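D-alanine--D-alanine ligase (Coxiella burnetii, PDB 3TQT) catalyses the ATP-dependent joining of two D-alanine molecules into D-alanyl-D-alanine, a building block of bacterial peptidoglycan. Local coordinates at residues A[227-231]-A[272-276]; A[283-287]-A[301-305]. Numbering follows the deposited sequence.

Interaction 1. Residues A[227-231]-A[272-276]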
# COMPACT_ATOMS: atom_id res chain seq x y z
N GLY A 227 27.31 -10.96 -12.64
CA GLY A 227 27.69 -10.61 -11.29
C GLY A 227 27.11 -11.54 -10.26
O GLY A 227 26.34 -12.44 -10.58
N ARG A 228 27.47 -11.31 -9.01
CA ARG A 228 27.02 -12.16 -7.94
C ARG A 228 25.74 -11.60 -7.33
O ARG A 228 25.54 -10.39 -7.27
CB ARG A 228 28.11 -12.28 -6.87
CG ARG A 228 29.40 -12.86 -7.41
CD ARG A 228 30.16 -13.56 -6.31
NE ARG A 228 31.04 -12.66 -5.58
CZ ARG A 228 31.61 -12.97 -4.42
NH1 ARG A 228 31.35 -14.14 -3.84
NH2 ARG A 228 32.41 -12.10 -3.83
N GLU A 229 24.86 -12.51 -6.91
CA GLU A 229 23.63 -12.11 -6.23
C GLU A 229 23.89 -12.10 -4.74
O GLU A 229 24.00 -13.15 -4.11
CB GLU A 229 22.49 -13.06 -6.58
CG GLU A 229 22.27 -13.19 -8.08
CD GLU A 229 20.83 -13.48 -8.41
OE1 GLU A 229 19.94 -12.96 -7.71
OE2 GLU A 229 20.59 -14.22 -9.38
N ILE A 230 24.01 -10.89 -4.20
CA ILE A 230 24.38 -10.68 -2.81
C ILE A 230 23.14 -10.19 -2.07
O ILE A 230 22.34 -9.43 -2.63
CB ILE A 230 25.50 -9.65 -2.70
CG1 ILE A 230 26.72 -10.11 -3.52
CG2 ILE A 230 25.87 -9.39 -1.23
CD1 ILE A 230 27.27 -11.46 -3.12
N GLU A 231 22.96 -10.66 -0.85
CA GLU A 231 21.79 -10.26 -0.08
C GLU A 231 22.24 -9.68 1.25
O GLU A 231 23.33 -9.97 1.73
CB GLU A 231 20.87 -11.45 0.15
CG GLU A 231 20.46 -12.14 -1.13
CD GLU A 231 19.49 -13.26 -0.88
OE1 GLU A 231 19.39 -13.69 0.29
OE2 GLU A 231 18.80 -13.68 -1.83
N SER A 272 28.77 -16.75 4.00
CA SER A 272 30.18 -16.43 3.81
C SER A 272 30.46 -16.11 2.36
O SER A 272 30.48 -16.99 1.51
CB SER A 272 31.08 -17.59 4.26
OG SER A 272 31.23 -17.60 5.68
N VAL A 273 30.67 -14.84 2.07
CA VAL A 273 31.03 -14.40 0.73
C VAL A 273 32.33 -13.66 0.91
O VAL A 273 32.54 -13.03 1.95
CB VAL A 273 29.96 -13.46 0.17
CG1 VAL A 273 28.57 -13.97 0.51
CG2 VAL A 273 30.12 -12.08 0.74
N ASP A 274 33.24 -13.74 -0.06
CA ASP A 274 34.53 -13.07 0.11
C ASP A 274 34.62 -11.74 -0.63
O ASP A 274 35.37 -11.58 -1.60
CB ASP A 274 35.72 -14.00 -0.16
CG ASP A 274 36.05 -14.14 -1.63
OD1 ASP A 274 35.14 -14.03 -2.47
OD2 ASP A 274 37.25 -14.36 -1.94
N LEU A 275 33.85 -10.77 -0.14
CA LEU A 275 33.81 -9.43 -0.69
C LEU A 275 34.80 -8.54 0.05
O LEU A 275 35.03 -8.71 1.24
CB LEU A 275 32.41 -8.84 -0.53
CG LEU A 275 31.22 -9.55 -1.16
CD1 LEU A 275 29.93 -9.00 -0.60
CD2 LEU A 275 31.25 -9.41 -2.67
N SER A 276 35.35 -7.57 -0.67
CA SER A 276 36.27 -6.62 -0.07
C SER A 276 35.61 -5.88 1.08
O SER A 276 34.39 -5.88 1.22
CB SER A 276 36.74 -5.61 -1.12
OG SER A 276 35.67 -4.78 -1.52
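Residues 228-231 are extended, the start of strand 228-236, whereas 272-276 is an irregular connection running from strand 268-270 to helix 277-293. The backbones stay well apart: the closest CA atoms, those of Ile230 and Val273, are 8.4 Å from each other, so side chains must bridge the gap. Arg228 and Ile230, two apart on the strand, both point toward the loop. The long arm of Arg228 sets NH2 3.2 Å from Leu275 CD2 and 3.6 Å from Asp274 OD1, a long salt bridge to an exposed, poorly ordered carboxylate; the stronger partner of Arg228 is Glu247 on the adjacent strand 241-249, in a salt bridge through NH1. In this ATP-grasp fold the strand belongs to the five-stranded antiparallel sheet, and 227-231 falls within the predicted ATP-binding region. Ile230 CG2 packs 4.1 Å from Leu275 CD1, branched aliphatic chains suiting the inner, apolar side of the contact, where both also touch Ile283. Ser276 serves as N-cap of helix 277-293, its OG accepting from Val279 N.

Interaction 2. Residues A[283-287]-A[301-305]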
# COMPACT_ATOMS: atom_id res chain seq x y z
N ILE A 283 27.40 -2.52 0.35
CA ILE A 283 26.22 -3.35 0.44
C ILE A 283 25.42 -3.01 1.70
O ILE A 283 24.21 -2.78 1.66
CB ILE A 283 26.60 -4.83 0.42
CG1 ILE A 283 27.17 -5.19 -0.97
CG2 ILE A 283 25.39 -5.69 0.77
CD1 ILE A 283 27.77 -6.56 -1.06
N GLN A 284 26.10 -2.95 2.83
CA GLN A 284 25.42 -2.68 4.08
C GLN A 284 24.82 -1.28 4.09
O GLN A 284 23.66 -1.10 4.50
CB GLN A 284 26.36 -2.91 5.27
CG GLN A 284 26.63 -4.39 5.51
CD GLN A 284 27.73 -4.63 6.52
OE1 GLN A 284 28.77 -3.97 6.50
NE2 GLN A 284 27.51 -5.58 7.41
N GLN A 285 25.56 -0.29 3.61
CA GLN A 285 25.06 1.08 3.68
C GLN A 285 23.89 1.31 2.74
O GLN A 285 22.92 1.98 3.09
CB GLN A 285 26.14 2.11 3.41
CG GLN A 285 25.65 3.54 3.67
CD GLN A 285 25.28 3.78 5.13
OE1 GLN A 285 26.15 3.78 6.00
NE2 GLN A 285 23.98 3.99 5.41
N ILE A 286 23.99 0.74 1.54
CA ILE A 286 22.94 0.90 0.55
C ILE A 286 21.70 0.14 1.00
O ILE A 286 20.58 0.61 0.82
CB ILE A 286 23.39 0.40 -0.84
CG1 ILE A 286 24.53 1.28 -1.36
CG2 ILE A 286 22.22 0.45 -1.82
CD1 ILE A 286 25.08 0.82 -2.68
N ALA A 287 21.90 -1.03 1.60
CA ALA A 287 20.74 -1.77 2.14
C ALA A 287 19.97 -0.91 3.15
O ALA A 287 18.73 -0.84 3.10
CB ALA A 287 21.18 -3.09 2.76
N ARG A 301 14.82 -7.91 3.40
CA ARG A 301 16.01 -8.43 2.77
C ARG A 301 16.22 -7.67 1.47
O ARG A 301 15.36 -7.68 0.59
CB ARG A 301 15.88 -9.92 2.48
CG ARG A 301 17.23 -10.57 2.25
CD ARG A 301 17.05 -12.00 1.78
NE ARG A 301 16.51 -12.02 0.43
CZ ARG A 301 15.50 -12.79 0.05
NH1 ARG A 301 14.91 -13.60 0.92
NH2 ARG A 301 15.08 -12.75 -1.21
N VAL A 302 17.36 -6.98 1.36
CA VAL A 302 17.70 -6.26 0.15
C VAL A 302 18.60 -7.13 -0.71
O VAL A 302 19.65 -7.59 -0.24
CB VAL A 302 18.45 -4.96 0.45
CG1 VAL A 302 18.64 -4.16 -0.84
CG2 VAL A 302 17.70 -4.14 1.49
N ASP A 303 18.17 -7.36 -1.94
CA ASP A 303 18.88 -8.23 -2.87
C ASP A 303 19.59 -7.37 -3.90
O ASP A 303 18.99 -6.47 -4.48
CB ASP A 303 17.92 -9.19 -3.57
CG ASP A 303 17.22 -10.13 -2.59
OD1 ASP A 303 17.61 -10.19 -1.40
OD2 ASP A 303 16.27 -10.82 -3.02
N PHE A 304 20.87 -7.65 -4.07
CA PHE A 304 21.73 -6.87 -4.94
C PHE A 304 22.32 -7.74 -6.04
O PHE A 304 22.38 -8.97 -5.92
CB PHE A 304 22.94 -6.37 -4.17
CG PHE A 304 22.63 -5.45 -3.03
CD1 PHE A 304 22.79 -4.08 -3.17
CD2 PHE A 304 22.26 -5.95 -1.80
CE1 PHE A 304 22.54 -3.24 -2.11
CE2 PHE A 304 22.01 -5.11 -0.73
CZ PHE A 304 22.15 -3.76 -0.88
N PHE A 305 22.80 -7.07 -7.08
CA PHE A 305 23.84 -7.65 -7.94
C PHE A 305 25.12 -6.90 -7.63
O PHE A 305 25.12 -5.69 -7.43
CB PHE A 305 23.48 -7.50 -9.42
CG PHE A 305 22.58 -8.59 -9.93
CD1 PHE A 305 23.11 -9.76 -10.42
CD2 PHE A 305 21.21 -8.44 -9.88
CE1 PHE A 305 22.28 -10.77 -10.88
CE2 PHE A 305 20.37 -9.44 -10.34
CZ PHE A 305 20.91 -10.61 -10.83
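This is a buried helix-on-sheet packing contact: helix 277-293 lies across one face of the five-stranded antiparallel sheet in the ATP-grasp part of the ligase, and here one turn of it meets strand 298-306. The axes of the two short segments pass 9.5 Å apart with their directions 127° from each other, a distance filled by apolar side chains. Phe304 is the main filler. Its flat ring reaches from the strand to the helix, with Ile283 CG2 over one face, 4.2 Å from the ring centroid in a CH-pi contact, while Ile286 CG2 lies at the ring edge, 3.7 Å from Phe304 CE1. The ring tip also presses on the helix backbone, Phe304 CZ lying 3.4 Å from Ile283 O, which accepts the helical hydrogen bond from Ala287 N. Where the chains come closest, with 5.8 Å between the CA atoms of Ala287 and Val302, a small methyl fits: Ala287 CB is 3.9 Å from Val302 CG2 and 3.8 Å from Phe304 CZ. Strand alternation sends Arg301 and Asp303 to the other side of the sheet, where they form a two-pronged salt bridge, with hydrogen bonds from Arg301 NE to Asp303 OD1 (2.8 Å) and from Arg301 NH2 to Asp303 OD2 (2.9 Å). Asp303 is a predicted magnesium ligand, so one strand carries core residues on one face and a probable metal site on the other. Strands 228-236 and 312-318 flank this one and add to the same apolar layer, Ile230 touching Ile283, Cys232 and Val234 touching Ala287, and Val312 and Val314 packing against Phe304.

Overall arrangement
Both contacts belong to the same layer of the ATP-grasp region, their centres 10 Å apart. Interaction 1 lies at the surface and mixes a charged, partly exposed fringe with a little apolar packing; interaction 2 is buried and made by apolar side chains, with no charged side chain taking part across its two segments. They share a sheet, since strands 228-236 and 298-306 are neighbours, with a probable hydrogen bond of 2.7 Å between Ile230 O and Phe304 N. The loop 272-276 leads directly into the helix that carries 283-287, and Leu275 CD1 and Ile230 CG2 approach Ile283 CD1 at 3.3 and 3.4 Å. The hydrophobic layer beneath the helix thus runs on, through Ile283, to the loop that precedes it.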